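Local atomic coordinates of dihydropteroate synthase (Xanthomonas albilineans, PDB entry 6Q62), a protein that probably catalyses the condensation of para-aminobenzoate with 6-hydroxymethyl-7,8-dihydropterin diphosphate, giving the folate precursor 7,8-dihydropteroate and diphosphate. Residues 7-11 against 115-119; 84-88 against 110-116; 103-108 against 125-130; 250-254 against 271-275. All coordinates share one frame; numbering follows the deposited sequence.

Contact 1 of 4, residues 7-11 against 115-119; sequences RLDCA and GAGMI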
loop_
_atom_site.group_PDB
_atom_site.type_symbol
_atom_site.label_atom_id
_atom_site.label_comp_id
_atom_site.label_asym_id
_atom_site.label_seq_id
_atom_site.Cartn_x
_atom_site.Cartn_y
_atom_site.Cartn_z
ATOM N N ARG A 7 17.369 -11.585 -16.429
ATOM C CA ARG A 7 18.047 -10.434 -17.004
ATOM C C ARG A 7 17.464 -10.295 -18.409
ATOM O O ARG A 7 17.785 -11.099 -19.289
ATOM C CB ARG A 7 19.553 -10.714 -17.035
ATOM C CG ARG A 7 20.386 -9.543 -17.468
ATOM C CD ARG A 7 21.839 -9.931 -17.624
ATOM N NE ARG A 7 22.645 -8.791 -18.060
ATOM C CZ ARG A 7 22.813 -8.425 -19.328
ATOM N NH1 ARG A 7 22.242 -9.115 -20.309
ATOM N NH2 ARG A 7 23.550 -7.362 -19.625
ATOM N N LEU A 8 16.546 -9.333 -18.596
ATOM C CA LEU A 8 15.893 -9.159 -19.894
ATOM C C LEU A 8 16.590 -8.097 -20.696
ATOM O O LEU A 8 16.656 -6.936 -20.275
ATOM C CB LEU A 8 14.393 -8.819 -19.751
ATOM C CG LEU A 8 13.489 -9.857 -19.105
ATOM C CD1 LEU A 8 12.164 -9.232 -18.743
ATOM C CD2 LEU A 8 13.243 -11.039 -20.026
ATOM N N ASP A 9 17.086 -8.485 -21.870
ATOM C CA ASP A 9 17.740 -7.551 -22.759
ATOM C C ASP A 9 16.662 -6.973 -23.684
ATOM O O ASP A 9 16.211 -7.638 -24.619
ATOM C CB ASP A 9 18.849 -8.283 -23.558
ATOM C CG ASP A 9 19.700 -7.391 -24.434
ATOM O OD1 ASP A 9 19.284 -6.247 -24.697
ATOM O OD2 ASP A 9 20.793 -7.839 -24.852
ATOM N N CYS A 10 16.224 -5.755 -23.382
ATOM C CA CYS A 10 15.180 -5.065 -24.144
ATOM C C CYS A 10 15.820 -4.147 -25.180
ATOM O O CYS A 10 15.921 -2.932 -24.984
ATOM C CB CYS A 10 14.242 -4.312 -23.196
ATOM S SG CYS A 10 13.519 -5.351 -21.904
ATOM N N ALA A 11 16.270 -4.763 -26.302
ATOM C CA ALA A 11 16.949 -4.086 -27.412
ATOM C C ALA A 11 18.134 -3.244 -26.923
ATOM O O ALA A 11 18.258 -2.068 -27.271
ATOM C CB ALA A 11 15.956 -3.239 -28.222
ATOM N N GLY A 115 12.285 1.637 -31.925
ATOM C CA GLY A 115 12.997 1.667 -30.653
ATOM C C GLY A 115 12.428 0.881 -29.495
ATOM O O GLY A 115 13.053 0.857 -28.428
ATOM N N ALA A 116 11.239 0.245 -29.661
ATOM C CA ALA A 116 10.672 -0.564 -28.594
ATOM C C ALA A 116 11.575 -1.777 -28.370
ATOM O O ALA A 116 12.159 -2.290 -29.329
ATOM C CB ALA A 116 9.262 -1.015 -28.947
ATOM N N GLY A 117 11.693 -2.198 -27.111
ATOM C CA GLY A 117 12.538 -3.311 -26.699
ATOM C C GLY A 117 11.808 -4.489 -26.108
ATOM O O GLY A 117 12.443 -5.440 -25.658
ATOM N N MET A 118 10.480 -4.459 -26.128
ATOM C CA MET A 118 9.670 -5.528 -25.538
ATOM C C MET A 118 8.299 -5.403 -26.153
ATOM O O MET A 118 7.884 -4.294 -26.520
ATOM C CB MET A 118 9.597 -5.371 -23.981
ATOM C CG MET A 118 8.575 -6.290 -23.304
ATOM S SD MET A 118 8.419 -5.983 -21.506
ATOM C CE MET A 118 10.037 -6.449 -20.977
ATOM N N ILE A 119 7.593 -6.516 -26.234
ATOM C CA ILE A 119 6.226 -6.573 -26.759
ATOM C C ILE A 119 5.353 -7.086 -25.649
ATOM O O ILE A 119 5.670 -8.096 -25.023
ATOM C CB ILE A 119 6.140 -7.463 -28.039
ATOM C CG1 ILE A 119 6.927 -6.784 -29.187
ATOM C CG2 ILE A 119 4.669 -7.713 -28.470
ATOM C CD1 ILE A 119 7.409 -7.716 -30.283
#
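Met118 reaches back over the N-terminal hairpin, its terminal methyl CE lying 3.8 Å from Cys10 SG and 4.2 Å from Leu8 CD1. Its CG is anti to the backbone N (chi1 170°) and the chain runs straight until it bends at chi3 (-65°), which turns CE toward the two residues that share one side of strand 7-10. Cys10 carries its thiol beside its own backbone N, pointing to the same methyl. Beyond the methionine the backbones themselves come together: Cys10 CA and Gly117 CA are 4.1 Å apart, a closeness that the bare glycine allows. Here Cys10 CA meets Gly117 O at 3.2 Å in a bent CA-H...O contact. The methyl of Ala11 then rests against Gly117 CA at 3.7 Å, just where the hairpin turns; Asp9 OD1 accepts from Gly12 N in that turn. The hairpin of strands 7-10 and 13-16 thus packs at the N-terminal end of the barrel, beside strand 118-121, and Leu15 of its second strand also touches Met118. No hydrogen bond spans the two segments, and the buried Gly117 O has no conventional donor, so cohesion rests on sulfur, methyl and CA-H contacts.

Contact 2 of 4, residues 84-88 against 110-116; sequences IPVIE and AAVAAGA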
loop_
_atom_site.group_PDB
_atom_site.type_symbol
_atom_site.label_atom_id
_atom_site.label_comp_id
_atom_site.label_asym_id
_atom_site.label_seq_id
_atom_site.Cartn_x
_atom_site.Cartn_y
_atom_site.Cartn_z
ATOM N N ILE A 84 3.954 4.933 -32.810
ATOM C CA ILE A 84 5.320 5.121 -33.359
ATOM C C ILE A 84 5.941 6.466 -32.989
ATOM O O ILE A 84 7.085 6.469 -32.520
ATOM C CB ILE A 84 5.377 4.838 -34.891
ATOM C CG1 ILE A 84 4.870 3.410 -35.211
ATOM C CG2 ILE A 84 6.796 5.137 -35.480
ATOM C CD1 ILE A 84 5.618 2.269 -34.465
ATOM N N PRO A 85 5.258 7.627 -33.144
ATOM C CA PRO A 85 5.917 8.898 -32.778
ATOM C C PRO A 85 6.241 8.948 -31.274
ATOM O O PRO A 85 7.254 9.521 -30.880
ATOM C CB PRO A 85 4.904 9.963 -33.193
ATOM C CG PRO A 85 3.949 9.285 -34.091
ATOM C CD PRO A 85 3.906 7.860 -33.689
ATOM N N VAL A 86 5.399 8.316 -30.431
ATOM C CA VAL A 86 5.637 8.274 -28.977
ATOM C C VAL A 86 6.884 7.448 -28.650
ATOM O O VAL A 86 7.732 7.902 -27.881
ATOM C CB VAL A 86 4.386 7.779 -28.210
ATOM C CG1 VAL A 86 4.666 7.597 -26.705
ATOM C CG2 VAL A 86 3.245 8.769 -28.421
ATOM N N ILE A 87 7.014 6.263 -29.277
ATOM C CA ILE A 87 8.207 5.428 -29.075
ATOM C C ILE A 87 9.463 6.189 -29.563
ATOM O O ILE A 87 10.468 6.204 -28.857
ATOM C CB ILE A 87 8.050 4.065 -29.799
ATOM C CG1 ILE A 87 6.948 3.236 -29.109
ATOM C CG2 ILE A 87 9.381 3.285 -29.822
ATOM C CD1 ILE A 87 6.400 2.114 -29.926
ATOM N N GLU A 88 9.394 6.829 -30.749
ATOM C CA GLU A 88 10.567 7.545 -31.303
ATOM C C GLU A 88 11.039 8.647 -30.343
ATOM O O GLU A 88 12.233 8.781 -30.071
ATOM C CB GLU A 88 10.246 8.136 -32.691
ATOM C CG GLU A 88 10.050 7.061 -33.753
ATOM C CD GLU A 88 9.629 7.535 -35.128
ATOM O OE1 GLU A 88 9.002 8.611 -35.221
ATOM O OE2 GLU A 88 9.899 6.814 -36.114
ATOM N N ALA A 110 7.020 -2.618 -36.562
ATOM C CA ALA A 110 7.251 -1.176 -36.704
ATOM C C ALA A 110 7.704 -0.547 -35.375
ATOM O O ALA A 110 8.604 0.299 -35.367
ATOM C CB ALA A 110 5.986 -0.476 -37.205
ATOM N N ALA A 111 7.129 -0.997 -34.253
ATOM C CA ALA A 111 7.486 -0.458 -32.943
ATOM C C ALA A 111 8.913 -0.805 -32.557
ATOM O O ALA A 111 9.635 0.080 -32.105
ATOM C CB ALA A 111 6.516 -0.951 -31.893
ATOM N N VAL A 112 9.346 -2.056 -32.814
ATOM C CA VAL A 112 10.729 -2.457 -32.538
ATOM C C VAL A 112 11.701 -1.685 -33.436
ATOM O O VAL A 112 12.716 -1.203 -32.946
ATOM C CB VAL A 112 10.928 -3.983 -32.580
ATOM C CG1 VAL A 112 12.412 -4.353 -32.470
ATOM C CG2 VAL A 112 10.135 -4.650 -31.458
ATOM N N ALA A 113 11.355 -1.476 -34.726
ATOM C CA ALA A 113 12.220 -0.687 -35.611
ATOM C C ALA A 113 12.340 0.743 -35.121
ATOM O O ALA A 113 13.406 1.336 -35.257
ATOM C CB ALA A 113 11.693 -0.702 -37.034
ATOM N N ALA A 114 11.276 1.265 -34.479
ATOM C CA ALA A 114 11.221 2.616 -33.927
ATOM C C ALA A 114 11.945 2.751 -32.565
ATOM O O ALA A 114 12.166 3.874 -32.112
ATOM C CB ALA A 114 9.760 3.057 -33.789
ATOM N N GLY A 115 12.285 1.637 -31.925
ATOM C CA GLY A 115 12.997 1.667 -30.653
ATOM C C GLY A 115 12.428 0.881 -29.495
ATOM O O GLY A 115 13.053 0.857 -28.428
ATOM N N ALA A 116 11.239 0.245 -29.661
ATOM C CA ALA A 116 10.672 -0.564 -28.594
ATOM C C ALA A 116 11.575 -1.777 -28.370
ATOM O O ALA A 116 12.159 -2.290 -29.329
ATOM C CB ALA A 116 9.262 -1.015 -28.947
#
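Helix 76-93 and helix 105-114 run nearly side by side, the short axes of 84-88 and 110-114 crossing at -24° with a closest approach of 9.1 Å. The partner face is mostly alanine, so two isoleucines from helix 76-93 do the reaching. Ile84, bent at chi2, puts CD1 on the peptide between Ala110 and Ala111, 3.6 Å from Ala111 N, while its CG2 branch touches the Ala114 methyl. One turn on, Ile87 divides its branches: CD1 presses on Ala111 CB at 3.6 Å, and CG2, anti to the backbone N, slips in at the helix end, 3.7 Å from Ala114 O and 3.6 Å from Ala116 N. Ala114 CB is therefore met by CG2 of both isoleucines, each at 4.0 Å, and by the aliphatic CG of Glu88 on the exposed side of the contact. Helix 105-114 closes in a Schellman motif, in which Gly115 with positive phi lets Ala116 N bond back to Ala111 O and Gly115 N to Val112 O. Ala116 N, under Ile87 CG2, is thus bonded within its own chain end. These neighbouring barrel helices are joined by van der Waals contact of aliphatic groups with methyls and backbone, with no hydrogen bond or salt bridge between the segments.

Contact 3 of 4, residues 103-108 against 125-130; sequences FKPEVM and LRQPGA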
loop_
_atom_site.group_PDB
_atom_site.type_symbol
_atom_site.label_atom_id
_atom_site.label_comp_id
_atom_site.label_asym_id
_atom_site.label_seq_id
_atom_site.Cartn_x
_atom_site.Cartn_y
_atom_site.Cartn_z
ATOM N N PHE A 103 -1.315 -6.342 -30.112
ATOM C CA PHE A 103 -1.453 -7.742 -30.504
ATOM C C PHE A 103 -1.206 -7.882 -32.012
ATOM O O PHE A 103 -1.297 -8.995 -32.536
ATOM C CB PHE A 103 -2.836 -8.328 -30.138
ATOM C CG PHE A 103 -4.037 -7.577 -30.640
ATOM C CD1 PHE A 103 -4.524 -7.786 -31.929
ATOM C CD2 PHE A 103 -4.718 -6.703 -29.807
ATOM C CE1 PHE A 103 -5.640 -7.073 -32.397
ATOM C CE2 PHE A 103 -5.850 -6.011 -30.270
ATOM C CZ PHE A 103 -6.298 -6.204 -31.558
ATOM N N LYS A 104 -0.905 -6.765 -32.710
ATOM C CA LYS A 104 -0.752 -6.789 -34.172
ATOM C C LYS A 104 0.682 -6.920 -34.607
ATOM O O LYS A 104 1.492 -6.053 -34.261
ATOM C CB LYS A 104 -1.401 -5.537 -34.784
ATOM C CG LYS A 104 -2.889 -5.422 -34.477
ATOM C CD LYS A 104 -3.482 -4.204 -35.203
ATOM C CE LYS A 104 -4.945 -3.970 -34.904
ATOM N NZ LYS A 104 -5.093 -3.170 -33.668
ATOM N N PRO A 105 1.023 -7.966 -35.405
ATOM C CA PRO A 105 2.420 -8.138 -35.829
ATOM C C PRO A 105 3.011 -6.968 -36.561
ATOM O O PRO A 105 4.193 -6.712 -36.398
ATOM C CB PRO A 105 2.405 -9.388 -36.711
ATOM C CG PRO A 105 0.962 -9.662 -36.989
ATOM C CD PRO A 105 0.176 -9.073 -35.874
ATOM N N GLU A 106 2.211 -6.248 -37.371
ATOM C CA GLU A 106 2.723 -5.097 -38.123
ATOM C C GLU A 106 3.137 -4.022 -37.139
ATOM O O GLU A 106 4.137 -3.350 -37.367
ATOM C CB GLU A 106 1.625 -4.518 -39.066
ATOM C CG GLU A 106 0.996 -5.512 -40.033
ATOM C CD GLU A 106 -0.233 -6.293 -39.583
ATOM O OE1 GLU A 106 -0.425 -6.507 -38.361
ATOM O OE2 GLU A 106 -0.999 -6.718 -40.473
ATOM N N VAL A 107 2.382 -3.852 -36.020
ATOM C CA VAL A 107 2.718 -2.836 -35.008
ATOM C C VAL A 107 3.937 -3.313 -34.236
ATOM O O VAL A 107 4.825 -2.510 -33.958
ATOM C CB VAL A 107 1.524 -2.527 -34.068
ATOM C CG1 VAL A 107 1.895 -1.433 -33.051
ATOM C CG2 VAL A 107 0.294 -2.093 -34.887
ATOM N N MET A 108 4.018 -4.617 -33.932
ATOM C CA MET A 108 5.191 -5.154 -33.234
ATOM C C MET A 108 6.471 -4.859 -34.014
ATOM O O MET A 108 7.434 -4.353 -33.444
ATOM C CB MET A 108 5.063 -6.675 -33.033
ATOM C CG MET A 108 3.866 -7.068 -32.209
ATOM S SD MET A 108 3.828 -8.874 -32.056
ATOM C CE MET A 108 2.248 -9.093 -31.316
ATOM N N LEU A 125 0.314 -13.848 -28.514
ATOM C CA LEU A 125 0.820 -14.184 -29.857
ATOM C C LEU A 125 -0.130 -15.045 -30.678
ATOM O O LEU A 125 0.313 -15.735 -31.601
ATOM C CB LEU A 125 2.233 -14.804 -29.801
ATOM C CG LEU A 125 3.289 -13.940 -29.052
ATOM C CD1 LEU A 125 4.620 -14.650 -28.967
ATOM C CD2 LEU A 125 3.404 -12.553 -29.636
ATOM N N ARG A 126 -1.444 -14.960 -30.393
ATOM C CA ARG A 126 -2.421 -15.731 -31.148
ATOM C C ARG A 126 -2.823 -15.084 -32.465
ATOM O O ARG A 126 -3.407 -15.786 -33.309
ATOM C CB ARG A 126 -3.663 -16.030 -30.291
ATOM C CG ARG A 126 -3.370 -17.050 -29.186
ATOM C CD ARG A 126 -4.610 -17.314 -28.379
ATOM N NE ARG A 126 -4.978 -16.211 -27.478
ATOM C CZ ARG A 126 -6.144 -16.154 -26.852
ATOM N NH1 ARG A 126 -7.051 -17.110 -27.036
ATOM N NH2 ARG A 126 -6.411 -15.154 -26.025
ATOM N N GLN A 127 -2.507 -13.793 -32.675
ATOM C CA GLN A 127 -2.821 -13.141 -33.962
ATOM C C GLN A 127 -1.885 -13.716 -35.043
ATOM O O GLN A 127 -0.678 -13.791 -34.834
ATOM C CB GLN A 127 -2.635 -11.617 -33.835
ATOM C CG GLN A 127 -3.066 -10.762 -35.013
ATOM C CD GLN A 127 -4.555 -10.697 -35.285
ATOM O OE1 GLN A 127 -4.953 -10.389 -36.407
ATOM N NE2 GLN A 127 -5.417 -11.049 -34.330
ATOM N N PRO A 128 -2.423 -14.135 -36.215
ATOM C CA PRO A 128 -1.552 -14.728 -37.243
ATOM C C PRO A 128 -0.382 -13.818 -37.625
ATOM O O PRO A 128 -0.567 -12.657 -38.017
ATOM C CB PRO A 128 -2.508 -14.968 -38.417
ATOM C CG PRO A 128 -3.854 -15.184 -37.749
ATOM C CD PRO A 128 -3.851 -14.179 -36.596
ATOM N N GLY A 129 0.813 -14.344 -37.465
ATOM C CA GLY A 129 2.062 -13.634 -37.741
ATOM C C GLY A 129 2.772 -13.143 -36.488
ATOM O O GLY A 129 3.948 -12.753 -36.537
ATOM N N ALA A 130 2.067 -13.119 -35.347
ATOM C CA ALA A 130 2.687 -12.625 -34.111
ATOM C C ALA A 130 3.869 -13.503 -33.648
ATOM O O ALA A 130 4.907 -12.965 -33.236
ATOM C CB ALA A 130 1.631 -12.501 -33.013
HETATM O O HOH W 1 -1.161 -11.499 -31.126
#
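Residues 103-108 cover the start of helix 105-114, with Lys104 at the N-cap, and they lie against a type II turn from Gln127 to Ala130 whose Gly129 is the N-cap of the next helix, 130-137; the backbones come nearest where Pro105 CA stands 4.8 Å from Ala130 CA. Pro105 sets its ring on the turn, with CG 3.5 Å from Pro128 O and CB against Gly129 O. Its CD meets the side chain of Gln127, which crosses the proline at about a right angle. Gln127 has CG anti to its N (chi1 -173°) and then folds at chi2 (68°), bringing NE2 obliquely to Phe103 CD1, with the amide and ring planes 53° apart. The root of the same side chain lies close on the Phe103 carbonyl, Gln127 CB being 3.2 Å from Phe103 O. That oxygen accepts a hydrogen bond from a water at 2.9 Å, and the water in turn accepts from Gln127 N at 3.1 Å, bridging backbone to backbone. Deeper, the extended Met108 brings CE to Ala130 CB at 3.9 Å and to Leu125 CD2 at 4.0 Å. The Phe103 side chain is about 10 Å from the bound 6-chloroguanine. Pro105 also touches Ala133 of helix 130-137, and Met108 meets Ile119 of strand 118-121; the contact thus joins the starts of two successive helices at the C-terminal, strand-end side of the barrel.

Contact 4 of 4, residues 250-254 against 271-275; sequences LLAAQ and ALTVW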
loop_
_atom_site.group_PDB
_atom_site.type_symbol
_atom_site.label_atom_id
_atom_site.label_comp_id
_atom_site.label_asym_id
_atom_site.label_seq_id
_atom_site.Cartn_x
_atom_site.Cartn_y
_atom_site.Cartn_z
ATOM N N LEU A 250 1.516 -4.482 -4.258
ATOM C CA LEU A 250 2.419 -4.988 -3.211
ATOM C C LEU A 250 2.126 -6.439 -2.903
ATOM O O LEU A 250 3.057 -7.237 -2.805
ATOM C CB LEU A 250 2.265 -4.111 -1.948
ATOM C CG LEU A 250 3.115 -4.525 -0.744
ATOM C CD1 LEU A 250 4.609 -4.613 -1.126
ATOM C CD2 LEU A 250 2.922 -3.544 0.387
ATOM N N LEU A 251 0.831 -6.822 -2.800
ATOM C CA LEU A 251 0.465 -8.216 -2.557
ATOM C C LEU A 251 0.947 -9.116 -3.694
ATOM O O LEU A 251 1.459 -10.205 -3.431
ATOM C CB LEU A 251 -1.076 -8.370 -2.371
ATOM C CG LEU A 251 -1.656 -7.685 -1.138
ATOM C CD1 LEU A 251 -3.181 -7.763 -1.173
ATOM C CD2 LEU A 251 -1.090 -8.306 0.166
ATOM N N ALA A 252 0.856 -8.636 -4.953
ATOM C CA ALA A 252 1.319 -9.423 -6.101
ATOM C C ALA A 252 2.827 -9.647 -6.025
ATOM O O ALA A 252 3.313 -10.776 -6.240
ATOM C CB ALA A 252 0.958 -8.700 -7.406
ATOM N N ALA A 253 3.570 -8.587 -5.701
ATOM C CA ALA A 253 5.027 -8.656 -5.551
ATOM C C ALA A 253 5.405 -9.640 -4.421
ATOM O O ALA A 253 6.299 -10.481 -4.600
ATOM C CB ALA A 253 5.568 -7.273 -5.253
ATOM N N GLN A 254 4.677 -9.604 -3.294
ATOM C CA GLN A 254 4.931 -10.550 -2.199
ATOM C C GLN A 254 4.651 -11.984 -2.623
ATOM O O GLN A 254 5.287 -12.915 -2.125
ATOM C CB GLN A 254 4.039 -10.199 -1.003
ATOM C CG GLN A 254 4.445 -8.880 -0.352
ATOM C CD GLN A 254 3.531 -8.538 0.782
ATOM O OE1 GLN A 254 2.326 -8.843 0.765
ATOM N NE2 GLN A 254 4.095 -7.907 1.809
ATOM N N ALA A 271 5.810 2.126 -2.080
ATOM C CA ALA A 271 5.349 0.934 -1.370
ATOM C C ALA A 271 6.340 -0.200 -1.480
ATOM O O ALA A 271 6.602 -0.870 -0.490
ATOM C CB ALA A 271 3.997 0.471 -1.910
ATOM N N LEU A 272 6.867 -0.441 -2.703
ATOM C CA LEU A 272 7.823 -1.525 -2.903
ATOM C C LEU A 272 9.126 -1.231 -2.180
ATOM O O LEU A 272 9.793 -2.170 -1.750
ATOM C CB LEU A 272 8.097 -1.732 -4.393
ATOM C CG LEU A 272 6.914 -2.225 -5.203
ATOM C CD1 LEU A 272 7.268 -2.134 -6.697
ATOM C CD2 LEU A 272 6.567 -3.666 -4.838
ATOM N N THR A 273 9.502 0.048 -2.087
ATOM C CA THR A 273 10.751 0.441 -1.413
ATOM C C THR A 273 10.672 0.109 0.087
ATOM O O THR A 273 11.620 -0.475 0.633
ATOM C CB THR A 273 11.066 1.923 -1.682
ATOM O OG1 THR A 273 11.236 2.084 -3.095
ATOM C CG2 THR A 273 12.331 2.401 -0.965
ATOM N N VAL A 274 9.516 0.418 0.740
ATOM C CA VAL A 274 9.329 0.119 2.161
ATOM C C VAL A 274 9.400 -1.387 2.351
ATOM O O VAL A 274 10.106 -1.875 3.236
ATOM C CB VAL A 274 8.001 0.717 2.714
ATOM C CG1 VAL A 274 7.780 0.273 4.169
ATOM C CG2 VAL A 274 8.019 2.245 2.614
ATOM N N TRP A 275 8.675 -2.142 1.492
ATOM C CA TRP A 275 8.670 -3.589 1.569
ATOM C C TRP A 275 10.074 -4.174 1.375
ATOM O O TRP A 275 10.455 -5.042 2.152
ATOM C CB TRP A 275 7.665 -4.186 0.585
ATOM C CG TRP A 275 7.763 -5.684 0.467
ATOM C CD1 TRP A 275 7.544 -6.613 1.445
ATOM C CD2 TRP A 275 8.087 -6.415 -0.717
ATOM N NE1 TRP A 275 7.739 -7.885 0.941
ATOM C CE2 TRP A 275 8.052 -7.790 -0.392
ATOM C CE3 TRP A 275 8.398 -6.039 -2.020
ATOM C CZ2 TRP A 275 8.331 -8.790 -1.331
ATOM C CZ3 TRP A 275 8.669 -7.030 -2.951
ATOM C CH2 TRP A 275 8.633 -8.388 -2.602
#
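This is a buried helix-helix contact between the last two helices of the barrel, 242-254 and 265-279, which flank strand 259-262 in sequence; their short axes at 250-254 and 271-275 cross at -42° and approach to 10.6 Å. The indole of Trp275 fills the space between them. With CG anti to the backbone N (chi1 171°), it is swung across to helix 242-254 and meets three of its side chains. Leu250 brings CD1 to Trp275 CB at 3.5 Å, at the root of the indole, and to Trp275 CG at 3.7 Å. Ala253 meets the far end of the benzo ring, its CB 3.9 Å from Trp275 CZ3. Gln254 lays CG over one face, 4.0 Å from the centroid of the five-membered ring, a CH-pi contact. Its amide continues past the pyrrole side, NE2 lying 3.7 Å from Trp275 CD1, with the amide plane steeply inclined to the ring at 74°. Alongside, Leu272 CD2 packs on Ala253 CB at 3.8 Å and both residues are buried, Leu272 touching Leu260 and Ala253 touching Pro20. The Gln254 amide makes its hydrogen bond across the dimer, NE2 to OE1 of Gln254 of the second subunit, and Ala271 packs on Ala247 of that subunit. No hydrogen bond joins the two segments; van der Waals and CH-pi contacts do, while the glutamine that lies over one face of the indole also links the dimer.

How the contacts relate
Contacts 1, 2 and 3 cluster on one part of the TIM barrel, with centres 12 to 17 Å apart, around helix 105-114 and strand 118-121. Contacts 2 and 3 use the two ends of that helix, joining successive beta-alpha units through helix 76-93 and the start of helix 130-137. Contacts 1 and 2 share Gly115 and Ala116, and Ile119 CD1 touches Val112 CG2 at 4.3 Å and Met108 CB at 3.8 Å. Contact 3 crosses contacts 1 and 2 along the chain, and those two end on the same stretch. Contact 4 follows later, centred 24 to 33 Å away, across the chain's centre from contacts 2 and 3, where the final helices meet the second subunit.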